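Local coordinates for ADP-ribosylating toxin CARDS (Mycoplasma pneumoniae, PDB 4TLV), which transfers the ADP-ribosyl group of NAD+ to multiple target proteins in vitro as the main virulence factor of this bacterium, and causes vacuoles in mammalian cells, at residues Trp526-Asp531 / Asn542-Arg547; Gln553-Ile558 / Gly565-Thr570. One frame throughout, in Å; residues are numbered along the deposited sequence.

Overall arrangement
Both contacts are antiparallel strand pairs within the D3 beta-trefoil domain and belong to one sheet, their centres about 13 Å apart. Contact 1 joins strands 526-529 and 543-547; contact 2 is the hairpin 553-558/565-570. The second strand of one pair is followed in the chain by the first of the other, and they meet where L555 N lies 2.8 Å from I546 O, a probable hydrogen bond. Both are largely buried, but their chemistry differs. Contact 1 carries a charged cluster on the face turned to helix 92-104 of the mART domain, whereas contact 2 relies on aromatic and aliphatic packing, with its polar ends bonded to other parts of D3.

Contact 1 of 2, residues Trp526-Asp531 / Asn542-Arg547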
# COMPACT_ATOMS: atom_id res chain seq x y z
N TRP A 526 -17.78 -8.48 1.48
CA TRP A 526 -17.67 -8.92 0.09
C TRP A 526 -16.25 -9.35 -0.25
O TRP A 526 -15.29 -8.92 0.39
CB TRP A 526 -18.10 -7.79 -0.85
CG TRP A 526 -19.45 -7.29 -0.56
CD1 TRP A 526 -19.80 -6.34 0.37
CD2 TRP A 526 -20.67 -7.71 -1.17
NE1 TRP A 526 -21.16 -6.15 0.37
CE2 TRP A 526 -21.72 -6.98 -0.58
CE3 TRP A 526 -20.98 -8.64 -2.17
CZ2 TRP A 526 -23.06 -7.14 -0.95
CZ3 TRP A 526 -22.32 -8.80 -2.55
CH2 TRP A 526 -23.34 -8.06 -1.94
N TYR A 527 -16.11 -10.21 -1.26
CA TYR A 527 -14.79 -10.58 -1.75
C TYR A 527 -14.80 -10.72 -3.26
O TYR A 527 -15.86 -10.87 -3.88
CB TYR A 527 -14.29 -11.87 -1.08
CG TYR A 527 -15.12 -13.09 -1.42
CD1 TYR A 527 -16.31 -13.35 -0.75
CD2 TYR A 527 -14.72 -13.97 -2.42
CE1 TYR A 527 -17.08 -14.48 -1.07
CE2 TYR A 527 -15.47 -15.09 -2.75
CZ TYR A 527 -16.65 -15.34 -2.07
OH TYR A 527 -17.40 -16.45 -2.40
N PHE A 528 -13.61 -10.64 -3.86
CA PHE A 528 -13.47 -10.66 -5.31
C PHE A 528 -13.01 -12.04 -5.77
O PHE A 528 -12.27 -12.73 -5.06
CB PHE A 528 -12.45 -9.60 -5.76
CG PHE A 528 -12.83 -8.19 -5.36
CD1 PHE A 528 -12.59 -7.73 -4.08
CD2 PHE A 528 -13.45 -7.35 -6.28
CE1 PHE A 528 -12.96 -6.44 -3.70
CE2 PHE A 528 -13.82 -6.06 -5.92
CZ PHE A 528 -13.58 -5.60 -4.63
N SER A 529 -13.47 -12.44 -6.96
CA SER A 529 -13.16 -13.76 -7.54
C SER A 529 -12.72 -13.63 -8.98
O SER A 529 -13.37 -12.94 -9.77
CB SER A 529 -14.39 -14.68 -7.53
OG SER A 529 -14.91 -14.83 -6.23
N ARG A 530 -11.65 -14.32 -9.34
CA ARG A 530 -11.19 -14.36 -10.72
C ARG A 530 -11.97 -15.40 -11.53
O ARG A 530 -12.21 -15.21 -12.70
CB ARG A 530 -9.67 -14.64 -10.79
CG ARG A 530 -8.80 -13.55 -10.15
CD ARG A 530 -7.35 -14.03 -10.01
NE ARG A 530 -6.78 -14.32 -11.33
CZ ARG A 530 -6.15 -13.44 -12.09
NH1 ARG A 530 -5.95 -12.20 -11.66
NH2 ARG A 530 -5.68 -13.81 -13.28
N ASP A 531 -12.36 -16.49 -10.86
CA ASP A 531 -13.04 -17.62 -11.50
C ASP A 531 -12.40 -17.96 -12.85
O ASP A 531 -11.19 -18.13 -12.92
CB ASP A 531 -14.56 -17.37 -11.60
CG ASP A 531 -15.23 -17.25 -10.21
OD1 ASP A 531 -14.89 -18.03 -9.29
OD2 ASP A 531 -16.11 -16.39 -10.04
N ASN A 542 -10.24 -4.81 -16.71
CA ASN A 542 -10.03 -5.60 -15.49
C ASN A 542 -11.37 -5.95 -14.84
O ASN A 542 -12.02 -5.09 -14.24
CB ASN A 542 -9.15 -4.81 -14.51
CG ASN A 542 -8.55 -5.67 -13.42
OD1 ASN A 542 -8.13 -6.80 -13.67
ND2 ASN A 542 -8.52 -5.14 -12.20
N PHE A 543 -11.80 -7.21 -14.99
CA PHE A 543 -13.08 -7.67 -14.43
C PHE A 543 -12.86 -8.65 -13.28
O PHE A 543 -11.87 -9.40 -13.26
CB PHE A 543 -13.89 -8.42 -15.50
CG PHE A 543 -14.39 -7.55 -16.62
CD1 PHE A 543 -15.30 -6.53 -16.38
CD2 PHE A 543 -14.00 -7.81 -17.92
CE1 PHE A 543 -15.79 -5.75 -17.43
CE2 PHE A 543 -14.47 -7.03 -18.97
CZ PHE A 543 -15.36 -6.01 -18.72
N ARG A 544 -13.81 -8.67 -12.35
CA ARG A 544 -13.91 -9.70 -11.32
C ARG A 544 -15.37 -10.03 -11.06
O ARG A 544 -16.25 -9.20 -11.32
CB ARG A 544 -13.31 -9.21 -10.00
CG ARG A 544 -11.82 -8.86 -10.04
CD ARG A 544 -10.95 -10.12 -10.20
NE ARG A 544 -9.53 -9.78 -10.04
CZ ARG A 544 -8.78 -9.21 -10.99
NH1 ARG A 544 -9.30 -8.93 -12.19
NH2 ARG A 544 -7.51 -8.93 -10.74
N HIS A 545 -15.63 -11.21 -10.53
CA HIS A 545 -16.90 -11.50 -9.88
C HIS A 545 -16.81 -11.03 -8.43
O HIS A 545 -15.73 -11.02 -7.84
CB HIS A 545 -17.22 -13.00 -9.95
CG HIS A 545 -17.48 -13.49 -11.33
ND1 HIS A 545 -17.23 -14.79 -11.73
CD2 HIS A 545 -17.93 -12.85 -12.44
CE1 HIS A 545 -17.54 -14.93 -13.01
NE2 HIS A 545 -17.97 -13.77 -13.46
N ILE A 546 -17.94 -10.63 -7.86
CA ILE A 546 -17.99 -10.18 -6.47
C ILE A 546 -19.07 -10.95 -5.73
O ILE A 546 -20.19 -11.05 -6.20
CB ILE A 546 -18.24 -8.65 -6.38
CG1 ILE A 546 -17.10 -7.89 -7.08
CG2 ILE A 546 -18.36 -8.21 -4.91
CD1 ILE A 546 -17.29 -6.38 -7.15
N ARG A 547 -18.71 -11.54 -4.59
CA ARG A 547 -19.64 -12.34 -3.80
C ARG A 547 -19.66 -11.89 -2.35
O ARG A 547 -18.67 -11.37 -1.83
CB ARG A 547 -19.25 -13.82 -3.86
CG ARG A 547 -19.46 -14.44 -5.24
CD ARG A 547 -19.16 -15.94 -5.25
NE ARG A 547 -19.49 -16.52 -6.55
CZ ARG A 547 -18.67 -16.52 -7.60
NH1 ARG A 547 -17.46 -15.98 -7.51
NH2 ARG A 547 -19.07 -17.08 -8.74
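The R547 side chain passes Y527 on one face of an antiparallel strand pair of the D3 beta-trefoil, its CD 3.4 Å from Y527 OH, and goes on to D531. With Y527 CG between the backbone N and carbonyl carbon (chi1 65°), the ring leans to the R547 strand and CZ meets R547 CB, while the hydroxyl is bonded to N552. The two strands are paired by reciprocal backbone bonds, Y527 with R547 and S529 with H545. Beyond S529, D531 OD2 accepts two bonds, one on each lone pair. H545 ND1 donates to the anti lone pair at 2.6 Å, nearly in the imidazole plane, and R547 NH1 reaches the syn lone pair at 2.9 Å in a salt bridge; NH2 adds a weak bond. Carboxylate and guanidinium meet tip to tip with planes 77° apart. This face turns to the mART domain: D531 OD1 bonds Q105 and S529 OG bonds D101, so the cluster ties D3 to that domain. On the other face F528 and I546 lie side by side, F528 CE2 3.7 Å from I546 CD1, and W526 CE3 meets I546 CG2. At the far end R530 NH1 stands over one face of the R544 guanidinium, a like-charge approach that the salt bridge of R544 NH2 to D589 may ease. Within its own segment R544 NH1 donates to N542 OD1 and F543 O, lying above both carbonyl planes.

Contact 2 of 2, residues Gln553-Ile558 / Gly565-Thr570; sequences QQLKVI and GGWYST
Strands 554-558 and 567-570 form an antiparallel beta hairpin of the D3 beta-trefoil, their short axes 4.6 Å apart at closest and 139° between N-to-C directions. Paired backbone bonds join Q554 with T570 and K556 with Y568; toward the turn I558 N donates to G566 O and G565 N to I558 O. At the backbone angles of G565 a side chain would press on the carbonyl O of the residue before. L555, V557, W567 and S569 share one face. There V557 CG2 sits over the centre of the W567 six-membered ring, 3.4 Å from its centroid and 9° off the normal, a direct CH-pi contact. With CG1 anti to the backbone N, CG2 is the branch left to meet the indole, and CG1 comes 3.7 Å from G565 C. L555 CD2 reaches the edge of the same indole at CZ3, 3.9 Å away. W567 also packs on V509 and I582, and its NE1 bonds S463, which joins the hairpin to neighbouring parts of D3. On the reverse face Y568 leans across toward K556 with CG in the crowded position (chi1 68°). K556 CB lies off-centre over the phenol ring, 4.1 Å from its centroid, and I558 CG1 approaches Y568 CE1 with the two side chains roughly at a right angle. The K556 chain then runs extended beyond CG, past the hydroxyl, to NZ, which bonds D572 O and forms a salt bridge with E575 OE1, the oxygen that Y568 OH also bonds. Short of its ammonium, K556 CE rests 3.5 Å from T570 CG2, while T570 OG1 is bonded to D572 N and S505 O.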
# COMPACT_ATOMS: atom_id res chain seq x y z
N GLN A 553 -23.73 -15.04 -2.05
CA GLN A 553 -24.61 -14.32 -2.96
C GLN A 553 -23.77 -13.49 -3.90
O GLN A 553 -22.83 -12.82 -3.44
CB GLN A 553 -25.55 -13.40 -2.18
CG GLN A 553 -26.42 -14.11 -1.15
CD GLN A 553 -25.80 -14.19 0.24
OE1 GLN A 553 -24.57 -14.14 0.42
NE2 GLN A 553 -26.65 -14.33 1.25
N GLN A 554 -24.11 -13.52 -5.19
CA GLN A 554 -23.28 -12.89 -6.21
C GLN A 554 -23.82 -11.56 -6.72
O GLN A 554 -24.98 -11.43 -7.13
CB GLN A 554 -23.05 -13.84 -7.40
CG GLN A 554 -22.02 -13.28 -8.38
CD GLN A 554 -21.71 -14.23 -9.53
OE1 GLN A 554 -22.18 -15.37 -9.56
NE2 GLN A 554 -20.90 -13.77 -10.48
N LEU A 555 -22.95 -10.56 -6.70
CA LEU A 555 -23.28 -9.23 -7.20
C LEU A 555 -23.38 -9.24 -8.72
O LEU A 555 -22.46 -9.69 -9.40
CB LEU A 555 -22.21 -8.21 -6.76
CG LEU A 555 -22.56 -6.74 -6.94
CD1 LEU A 555 -23.75 -6.39 -6.02
CD2 LEU A 555 -21.36 -5.85 -6.64
N LYS A 556 -24.50 -8.74 -9.25
CA LYS A 556 -24.66 -8.57 -10.68
C LYS A 556 -25.45 -7.30 -11.01
O LYS A 556 -25.99 -6.65 -10.11
CB LYS A 556 -25.36 -9.78 -11.30
CG LYS A 556 -24.66 -11.10 -11.07
CD LYS A 556 -25.24 -12.19 -11.98
CE LYS A 556 -24.88 -13.58 -11.49
NZ LYS A 556 -25.55 -14.62 -12.32
N VAL A 557 -25.51 -6.96 -12.30
CA VAL A 557 -26.25 -5.79 -12.76
C VAL A 557 -27.15 -6.16 -13.95
O VAL A 557 -26.75 -6.89 -14.86
CB VAL A 557 -25.31 -4.67 -13.23
CG1 VAL A 557 -26.11 -3.42 -13.52
CG2 VAL A 557 -24.27 -4.36 -12.19
N ILE A 558 -28.37 -5.63 -13.95
CA ILE A 558 -29.29 -5.86 -15.06
C ILE A 558 -28.87 -5.05 -16.27
O ILE A 558 -28.57 -3.87 -16.15
CB ILE A 558 -30.76 -5.55 -14.66
CG1 ILE A 558 -31.18 -6.45 -13.51
CG2 ILE A 558 -31.68 -5.73 -15.87
CD1 ILE A 558 -32.54 -6.10 -12.89
N GLY A 565 -29.50 -1.36 -15.30
CA GLY A 565 -28.59 -0.66 -14.41
C GLY A 565 -28.80 -0.98 -12.95
O GLY A 565 -28.09 -0.46 -12.09
N GLY A 566 -29.77 -1.84 -12.66
CA GLY A 566 -30.07 -2.21 -11.29
C GLY A 566 -29.10 -3.24 -10.73
O GLY A 566 -28.91 -4.31 -11.31
N TRP A 567 -28.50 -2.92 -9.58
CA TRP A 567 -27.56 -3.82 -8.92
C TRP A 567 -28.30 -4.77 -7.99
O TRP A 567 -29.12 -4.33 -7.19
CB TRP A 567 -26.51 -3.00 -8.14
CG TRP A 567 -25.64 -2.17 -9.04
CD1 TRP A 567 -26.01 -1.06 -9.73
CD2 TRP A 567 -24.25 -2.38 -9.33
NE1 TRP A 567 -24.95 -0.57 -10.44
CE2 TRP A 567 -23.85 -1.35 -10.21
CE3 TRP A 567 -23.30 -3.32 -8.93
CZ2 TRP A 567 -22.55 -1.25 -10.71
CZ3 TRP A 567 -22.00 -3.23 -9.42
CH2 TRP A 567 -21.64 -2.20 -10.30
N TYR A 568 -28.02 -6.06 -8.09
CA TYR A 568 -28.69 -7.03 -7.23
C TYR A 568 -27.72 -8.14 -6.86
O TYR A 568 -26.62 -8.21 -7.41
CB TYR A 568 -29.93 -7.60 -7.94
CG TYR A 568 -29.61 -8.48 -9.14
CD1 TYR A 568 -29.34 -7.93 -10.39
CD2 TYR A 568 -29.56 -9.86 -9.01
CE1 TYR A 568 -29.04 -8.73 -11.49
CE2 TYR A 568 -29.27 -10.68 -10.09
CZ TYR A 568 -29.00 -10.11 -11.33
OH TYR A 568 -28.70 -10.92 -12.40
N SER A 569 -28.10 -9.00 -5.93
CA SER A 569 -27.32 -10.21 -5.68
C SER A 569 -28.19 -11.45 -5.86
O SER A 569 -29.42 -11.39 -5.71
CB SER A 569 -26.69 -10.20 -4.28
OG SER A 569 -27.65 -10.27 -3.24
N THR A 570 -27.56 -12.58 -6.16
CA THR A 570 -28.28 -13.78 -6.57
C THR A 570 -27.58 -15.09 -6.24
O THR A 570 -26.35 -15.14 -6.10
CB THR A 570 -28.58 -13.73 -8.09
OG1 THR A 570 -29.31 -14.91 -8.47
CG2 THR A 570 -27.29 -13.65 -8.91